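Side-chain contacts in putative cell invasion protein with MAC/Perforin domain (Bacteroides thetaiotaomicron VPI-5482, PDB 3KK7), which is of unestablished function but carries the fold of the membrane-attack complex/perforin family and may, by that kinship, act on membranes: residues K118-T121 with K122-S126; P429-F432 with L433-N437; A438-D441 with E442-Y446. All coordinates share one frame; numbering follows the deposited sequence.

Interaction 1 of 3, residues K118-T121 with K122-S126; sequences KTFT and KTVKS
The carbonyl of F120 is gripped twice by T123, three residues further on: the backbone N of T123 comes to O of F120 at 2.9 Å from above the carbonyl plane, while the hydroxyl OG1 of T123 donates to the same O at 2.7 Å and lies in that plane. The side chain of T123 can be followed outward. Its CB rests 3.3 Å from O of F120; OG1, set between the backbone N and the carbonyl carbon (chi1 75°), turns back to that oxygen and also comes 3.5 Å from CD1 of the F120 ring, which it meets obliquely. The methyl CG2 takes the other branch and settles 3.4 Å from O of T119. Threonine suits this buried spot because it feeds one hydroxyl to a carbonyl and offers a methyl as well. The turn is a short 3-10 segment in a loop of the MACPF domain, between strand 93-108 and helix 133-146, and the i to i+3 bond from N of V124 to O of T121 (3.3 Å) carries it on. Beyond it, CG2 of V124 lies 3.9 Å from CZ of F120, apolar against apolar. The F120 ring also stacks with F135 and touches L343, while the hydroxyl of T121 bonds to E115. The solvent-exposed K122 lays CG 3.3 Å from O of K118, whose carbonyl accepts the backbone N of K122.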
loop_
_atom_site.group_PDB
_atom_site.type_symbol
_atom_site.label_atom_id
_atom_site.label_comp_id
_atom_site.label_asym_id
_atom_site.label_seq_id
_atom_site.Cartn_x
_atom_site.Cartn_y
_atom_site.Cartn_z
ATOM N N LYS A 118 -15.434 12.700 3.024
ATOM C CA LYS A 118 -14.755 11.604 2.368
ATOM C C LYS A 118 -13.759 12.065 1.291
ATOM O O LYS A 118 -13.566 11.397 0.277
ATOM C CB LYS A 118 -15.810 10.656 1.782
ATOM C CG LYS A 118 -16.636 9.951 2.828
ATOM C CD LYS A 118 -17.403 8.792 2.184
ATOM C CE LYS A 118 -18.023 7.839 3.225
ATOM N NZ LYS A 118 -19.132 7.059 2.578
ATOM N N THR A 119 -13.089 13.182 1.555
ATOM C CA THR A 119 -12.205 13.806 0.570
ATOM C C THR A 119 -11.092 12.856 0.088
ATOM O O THR A 119 -10.871 12.711 -1.136
ATOM C CB THR A 119 -11.610 15.142 1.120
ATOM O OG1 THR A 119 -12.683 15.968 1.620
ATOM C CG2 THR A 119 -10.825 15.893 0.032
ATOM N N PHE A 120 -10.400 12.230 1.045
ATOM C CA PHE A 120 -9.359 11.227 0.729
ATOM C C PHE A 120 -9.964 9.875 0.352
ATOM O O PHE A 120 -9.552 9.272 -0.638
ATOM C CB PHE A 120 -8.379 11.042 1.889
ATOM C CG PHE A 120 -7.369 9.976 1.641
ATOM C CD1 PHE A 120 -6.531 10.054 0.561
ATOM C CD2 PHE A 120 -7.285 8.869 2.460
ATOM C CE1 PHE A 120 -5.606 9.051 0.306
ATOM C CE2 PHE A 120 -6.369 7.863 2.197
ATOM C CZ PHE A 120 -5.530 7.964 1.121
ATOM N N THR A 121 -10.962 9.435 1.124
ATOM C CA THR A 121 -11.615 8.151 0.927
ATOM C C THR A 121 -12.014 7.890 -0.509
ATOM O O THR A 121 -11.781 6.801 -1.053
ATOM C CB THR A 121 -12.863 8.065 1.798
ATOM O OG1 THR A 121 -12.455 8.133 3.171
ATOM C CG2 THR A 121 -13.680 6.779 1.522
ATOM N N LYS A 122 -12.614 8.891 -1.135
ATOM C CA LYS A 122 -13.136 8.704 -2.484
ATOM C C LYS A 122 -12.065 8.693 -3.558
ATOM O O LYS A 122 -12.374 8.315 -4.685
ATOM C CB LYS A 122 -14.199 9.740 -2.803
ATOM C CG LYS A 122 -13.693 11.135 -3.037
ATOM C CD LYS A 122 -14.905 12.086 -3.092
ATOM C CE LYS A 122 -14.509 13.511 -3.399
ATOM N NZ LYS A 122 -15.719 14.342 -3.701
ATOM N N THR A 123 -10.832 9.112 -3.222
ATOM C CA THR A 123 -9.689 8.993 -4.143
ATOM C C THR A 123 -9.166 7.555 -4.282
ATOM O O THR A 123 -8.509 7.233 -5.246
ATOM C CB THR A 123 -8.481 9.873 -3.750
ATOM O OG1 THR A 123 -7.790 9.290 -2.633
ATOM C CG2 THR A 123 -8.907 11.268 -3.450
ATOM N N VAL A 124 -9.432 6.705 -3.309
ATOM C CA VAL A 124 -8.965 5.331 -3.355
ATOM C C VAL A 124 -9.992 4.484 -4.072
ATOM O O VAL A 124 -11.206 4.694 -3.943
ATOM C CB VAL A 124 -8.676 4.792 -1.944
ATOM C CG1 VAL A 124 -8.157 3.339 -1.997
ATOM C CG2 VAL A 124 -7.669 5.725 -1.216
ATOM N N LYS A 125 -9.485 3.559 -4.877
ATOM C CA LYS A 125 -10.297 2.630 -5.641
ATOM C C LYS A 125 -11.502 2.099 -4.860
ATOM O O LYS A 125 -11.376 1.471 -3.831
ATOM C CB LYS A 125 -9.431 1.451 -6.062
ATOM C CG LYS A 125 -10.128 0.351 -6.749
ATOM C CD LYS A 125 -9.298 -0.910 -6.629
ATOM C CE LYS A 125 -9.769 -2.002 -7.598
ATOM N NZ LYS A 125 -9.153 -3.285 -7.183
ATOM N N SER A 126 -12.668 2.347 -5.407
ATOM C CA SER A 126 -13.898 1.859 -4.874
ATOM C C SER A 126 -13.842 0.370 -4.603
ATOM O O SER A 126 -13.445 -0.419 -5.463
ATOM C CB SER A 126 -15.004 2.150 -5.874
ATOM O OG SER A 126 -16.187 1.471 -5.508
#

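Interaction 2 of 3, residues P429-F432 with L433-N437; sequences PATF and LTKSN
Successive i to i+4 backbone bonds, from N of L433 to O of P429 (3.0 Å) through N of S436 to O of F432 (2.8 Å), wind residues 429-437 into regular alpha-helix. Proline suits the first turn, where its missing N-H costs no helical bond. The carbonyl of A430 serves two donors of T434: the backbone N at 3.2 Å and the hydroxyl OG1 at 3.1 Å reach O of A430 from opposite faces of its plane. OG1 of T434 stands beside its own backbone N (chi1 -54°), which turns the hydroxyl back along the helix, so this exposed side chain has a polar partner within its own turn. One residue on, T431 and K435 lie side by side and point the same way; the methyl CG2 of T431 touches CD of K435 at 4.0 Å, while the T431 hydroxyl bonds to O of A425. The lysine thus lends its aliphatic stem to the methyl and carries its ammonium away from the helix. On the buried side, CB of S436 sits over one face of the F432 ring, 4.2 Å above its plane and offset toward the rim. Serine is small enough to lie against both the ring and A453 of the sheet, and its OG also turns toward O of F432, although the modelled separation is too short to be trusted in detail. F432 touches A453 too, and also reaches I396. The arrangement is that of an amphipathic helix laid on a beta-sheet, here in the D2 domain of the MACPF protein.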
loop_
_atom_site.group_PDB
_atom_site.type_symbol
_atom_site.label_atom_id
_atom_site.label_comp_id
_atom_site.label_asym_id
_atom_site.label_seq_id
_atom_site.Cartn_x
_atom_site.Cartn_y
_atom_site.Cartn_z
ATOM N N PRO A 429 0.837 -39.539 20.121
ATOM C CA PRO A 429 2.268 -39.208 19.975
ATOM C C PRO A 429 3.070 -40.146 19.050
ATOM O O PRO A 429 4.008 -39.702 18.390
ATOM C CB PRO A 429 2.795 -39.324 21.409
ATOM C CG PRO A 429 1.625 -39.023 22.280
ATOM C CD PRO A 429 0.403 -39.471 21.535
ATOM N N ALA A 430 2.690 -41.424 19.019
ATOM C CA ALA A 430 3.388 -42.456 18.233
ATOM C C ALA A 430 3.171 -42.311 16.723
ATOM O O ALA A 430 4.115 -42.455 15.936
ATOM C CB ALA A 430 2.964 -43.887 18.708
ATOM N N THR A 431 1.926 -42.057 16.322
ATOM C CA THR A 431 1.612 -41.839 14.904
ATOM C C THR A 431 2.171 -40.468 14.465
ATOM O O THR A 431 2.613 -40.314 13.326
ATOM C CB THR A 431 0.083 -41.943 14.618
ATOM O OG1 THR A 431 -0.524 -42.815 15.574
ATOM C CG2 THR A 431 -0.193 -42.492 13.217
ATOM N N PHE A 432 2.174 -39.487 15.371
ATOM C CA PHE A 432 2.720 -38.168 15.052
ATOM C C PHE A 432 4.220 -38.302 14.738
ATOM O O PHE A 432 4.682 -37.782 13.710
ATOM C CB PHE A 432 2.454 -37.156 16.185
ATOM C CG PHE A 432 2.817 -35.732 15.827
ATOM C CD1 PHE A 432 1.951 -34.941 15.098
ATOM C CD2 PHE A 432 4.025 -35.188 16.219
ATOM C CE1 PHE A 432 2.290 -33.628 14.762
ATOM C CE2 PHE A 432 4.363 -33.888 15.897
ATOM C CZ PHE A 432 3.501 -33.108 15.165
ATOM N N LEU A 433 4.941 -39.020 15.610
ATOM C CA LEU A 433 6.362 -39.390 15.415
ATOM C C LEU A 433 6.587 -39.909 13.997
ATOM O O LEU A 433 7.362 -39.319 13.243
ATOM C CB LEU A 433 6.786 -40.477 16.448
ATOM C CG LEU A 433 8.227 -41.022 16.674
ATOM C CD1 LEU A 433 8.187 -42.121 17.782
ATOM C CD2 LEU A 433 8.949 -41.581 15.418
ATOM N N THR A 434 5.883 -40.993 13.651
ATOM C CA THR A 434 6.034 -41.706 12.371
ATOM C C THR A 434 5.720 -40.833 11.152
ATOM O O THR A 434 6.411 -40.899 10.126
ATOM C CB THR A 434 5.095 -42.961 12.321
ATOM O OG1 THR A 434 5.332 -43.786 13.469
ATOM C CG2 THR A 434 5.303 -43.783 11.036
ATOM N N LYS A 435 4.661 -40.036 11.260
ATOM C CA LYS A 435 4.218 -39.205 10.139
ATOM C C LYS A 435 5.122 -38.009 9.974
ATOM O O LYS A 435 5.563 -37.723 8.861
ATOM C CB LYS A 435 2.767 -38.738 10.314
ATOM C CG LYS A 435 1.737 -39.743 9.817
ATOM C CD LYS A 435 0.404 -39.601 10.551
ATOM C CE LYS A 435 -0.702 -40.387 9.849
ATOM N NZ LYS A 435 -1.335 -39.589 8.761
ATOM N N SER A 436 5.400 -37.330 11.086
ATOM C CA SER A 436 6.240 -36.138 11.066
ATOM C C SER A 436 7.625 -36.484 10.518
ATOM O O SER A 436 8.132 -35.794 9.613
ATOM C CB SER A 436 6.305 -35.483 12.454
ATOM O OG SER A 436 6.554 -36.445 13.460
ATOM N N ASN A 437 8.199 -37.580 11.027
ATOM C CA ASN A 437 9.486 -38.065 10.555
ATOM C C ASN A 437 9.454 -38.492 9.100
ATOM O O ASN A 437 10.458 -38.350 8.406
ATOM C CB ASN A 437 9.989 -39.246 11.397
ATOM C CG ASN A 437 10.536 -38.823 12.750
ATOM O OD1 ASN A 437 10.963 -37.678 12.943
ATOM N ND2 ASN A 437 10.541 -39.762 13.693
#

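Interaction 3 of 3, residues A438-D441 with E442-Y446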
loop_
_atom_site.group_PDB
_atom_site.type_symbol
_atom_site.label_atom_id
_atom_site.label_comp_id
_atom_site.label_asym_id
_atom_site.label_seq_id
_atom_site.Cartn_x
_atom_site.Cartn_y
_atom_site.Cartn_z
ATOM N N ALA A 438 8.330 -39.043 8.649
ATOM C CA ALA A 438 8.188 -39.474 7.244
ATOM C C ALA A 438 8.136 -38.258 6.306
ATOM O O ALA A 438 8.826 -38.233 5.274
ATOM C CB ALA A 438 6.949 -40.366 7.069
ATOM N N ILE A 439 7.343 -37.251 6.690
ATOM C CA ILE A 439 7.275 -35.970 5.964
ATOM C C ILE A 439 8.645 -35.298 5.924
ATOM O O ILE A 439 9.087 -34.840 4.875
ATOM C CB ILE A 439 6.262 -34.994 6.604
ATOM C CG1 ILE A 439 4.837 -35.413 6.278
ATOM C CG2 ILE A 439 6.477 -33.583 6.107
ATOM C CD1 ILE A 439 3.826 -34.623 7.038
ATOM N N LYS A 440 9.325 -35.241 7.062
ATOM C CA LYS A 440 10.687 -34.712 7.088
ATOM C C LYS A 440 11.585 -35.496 6.117
ATOM O O LYS A 440 12.253 -34.889 5.293
ATOM C CB LYS A 440 11.241 -34.685 8.520
ATOM C CG LYS A 440 12.771 -34.515 8.648
ATOM C CD LYS A 440 13.492 -35.876 8.819
ATOM C CE LYS A 440 14.935 -35.733 9.279
ATOM N NZ LYS A 440 15.672 -34.716 8.459
ATOM N N ASP A 441 11.567 -36.831 6.177
ATOM C CA ASP A 441 12.413 -37.643 5.280
ATOM C C ASP A 441 12.161 -37.253 3.830
ATOM O O ASP A 441 13.101 -37.131 3.050
ATOM C CB ASP A 441 12.171 -39.155 5.446
ATOM C CG ASP A 441 12.682 -39.704 6.786
ATOM O OD1 ASP A 441 13.349 -38.973 7.558
ATOM O OD2 ASP A 441 12.410 -40.895 7.075
ATOM N N GLU A 442 10.891 -37.048 3.476
ATOM C CA GLU A 442 10.550 -36.612 2.113
ATOM C C GLU A 442 11.004 -35.196 1.798
ATOM O O GLU A 442 11.841 -34.991 0.919
ATOM C CB GLU A 442 9.048 -36.763 1.802
ATOM C CG GLU A 442 8.723 -38.021 0.959
ATOM C CD GLU A 442 9.410 -37.996 -0.422
ATOM O OE1 GLU A 442 9.346 -36.943 -1.126
ATOM O OE2 GLU A 442 10.022 -39.028 -0.789
ATOM N N LYS A 443 10.461 -34.219 2.515
ATOM C CA LYS A 443 10.776 -32.820 2.213
ATOM C C LYS A 443 12.283 -32.535 2.299
ATOM O O LYS A 443 12.825 -31.736 1.529
ATOM C CB LYS A 443 9.973 -31.856 3.110
ATOM C CG LYS A 443 8.431 -31.901 2.936
ATOM C CD LYS A 443 7.990 -32.036 1.469
ATOM C CE LYS A 443 6.502 -31.756 1.282
ATOM N NZ LYS A 443 5.984 -32.424 0.087
ATOM N N SER A 444 12.955 -33.221 3.216
ATOM C CA SER A 444 14.414 -33.141 3.368
ATOM C C SER A 444 15.181 -33.375 2.052
ATOM O O SER A 444 16.296 -32.904 1.894
ATOM C CB SER A 444 14.856 -34.180 4.410
ATOM O OG SER A 444 16.174 -33.965 4.836
ATOM N N LYS A 445 14.588 -34.118 1.120
ATOM C CA LYS A 445 15.211 -34.375 -0.186
ATOM C C LYS A 445 15.313 -33.105 -1.039
ATOM O O LYS A 445 16.132 -33.043 -1.947
ATOM C CB LYS A 445 14.408 -35.414 -0.989
ATOM C CG LYS A 445 14.349 -36.855 -0.444
ATOM C CD LYS A 445 13.134 -37.605 -1.076
ATOM C CE LYS A 445 13.406 -39.076 -1.439
ATOM N NZ LYS A 445 13.458 -39.973 -0.271
ATOM N N TYR A 446 14.467 -32.116 -0.748
ATOM C CA TYR A 446 14.365 -30.902 -1.553
ATOM C C TYR A 446 14.756 -29.622 -0.789
ATOM O O TYR A 446 15.246 -28.667 -1.397
ATOM C CB TYR A 446 12.926 -30.792 -2.102
ATOM C CG TYR A 446 12.432 -32.088 -2.703
ATOM C CD1 TYR A 446 12.790 -32.460 -3.999
ATOM C CD2 TYR A 446 11.642 -32.965 -1.965
ATOM C CE1 TYR A 446 12.354 -33.684 -4.553
ATOM C CE2 TYR A 446 11.204 -34.191 -2.505
ATOM C CZ TYR A 446 11.567 -34.543 -3.800
ATOM O OH TYR A 446 11.138 -35.745 -4.331
#
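I439 and K443 make the firmer side of this contact, one turn apart on the helix. The methyl CG2 of I439 meets CG of K443 at 4.1 Å, the two side chains crossing at a slant. CG2 stands anti to its own backbone N and CG1 beside it (chi1 -75°), so the beta-branch offers a methyl to the next turn. A backbone bond joins them too: N of K443 donates to O of I439 at 2.8 Å and almost straight (N-H...O 165°). The bond before it joins N of E442 to O of A438 (3.0 Å). CG of K443, beside its backbone N (chi1 -63°), lies close to O of I439; the chain then bends at chi2 and its ammonium forms a salt bridge with E476. Isoleucine fits as the apolar partner, and lysine as a chain that is greasy near the helix and charged at its tip.

The other side is looser. NZ of K440 comes to 3.7 Å from OG of S444, a distance that supports proximity only, and the S444 hydroxyl is instead bonded to Q25. Towards solvent, E442 and K445 face one another across a long salt bridge, with NZ of K445 3.6 Å from OE2 of E442, probably worth little energy where water can compete. CB of K445 also lies over one face of the Y446 ring, offset toward its rim, and OE1 of E442 is at the ring's edge, in plane; small as they are, these touches cover parts of an aromatic side chain that also meets W518 edge-to-face. The helix end thus rests its I439 and K440 side on I379 and its K443 on I377, both of strand 376-386, while K440 further touches L24 and Q25 of strand 22-25.

Overall arrangement
Interaction 1 lies in the MACPF domain, on the other side of the chain's centre from the other two, its centre about 53 Å from that of interaction 2 and about 49 Å from that of interaction 3. F120, T123 and V124 are buried there, around a short 3-10 turn, while K118 and K122 are exposed. Interactions 2 and 3 follow one another on helix 429-443 in D2, centres about 13 Å apart, and both lean on the same mixed sheet: the first half, partly buried, presents F432 and S436 to it, whereas the second, at the surface, lays I439 and the stems of K440 and K443 on it. Hydroxyl-to-carbonyl bonds recur in the first two contacts.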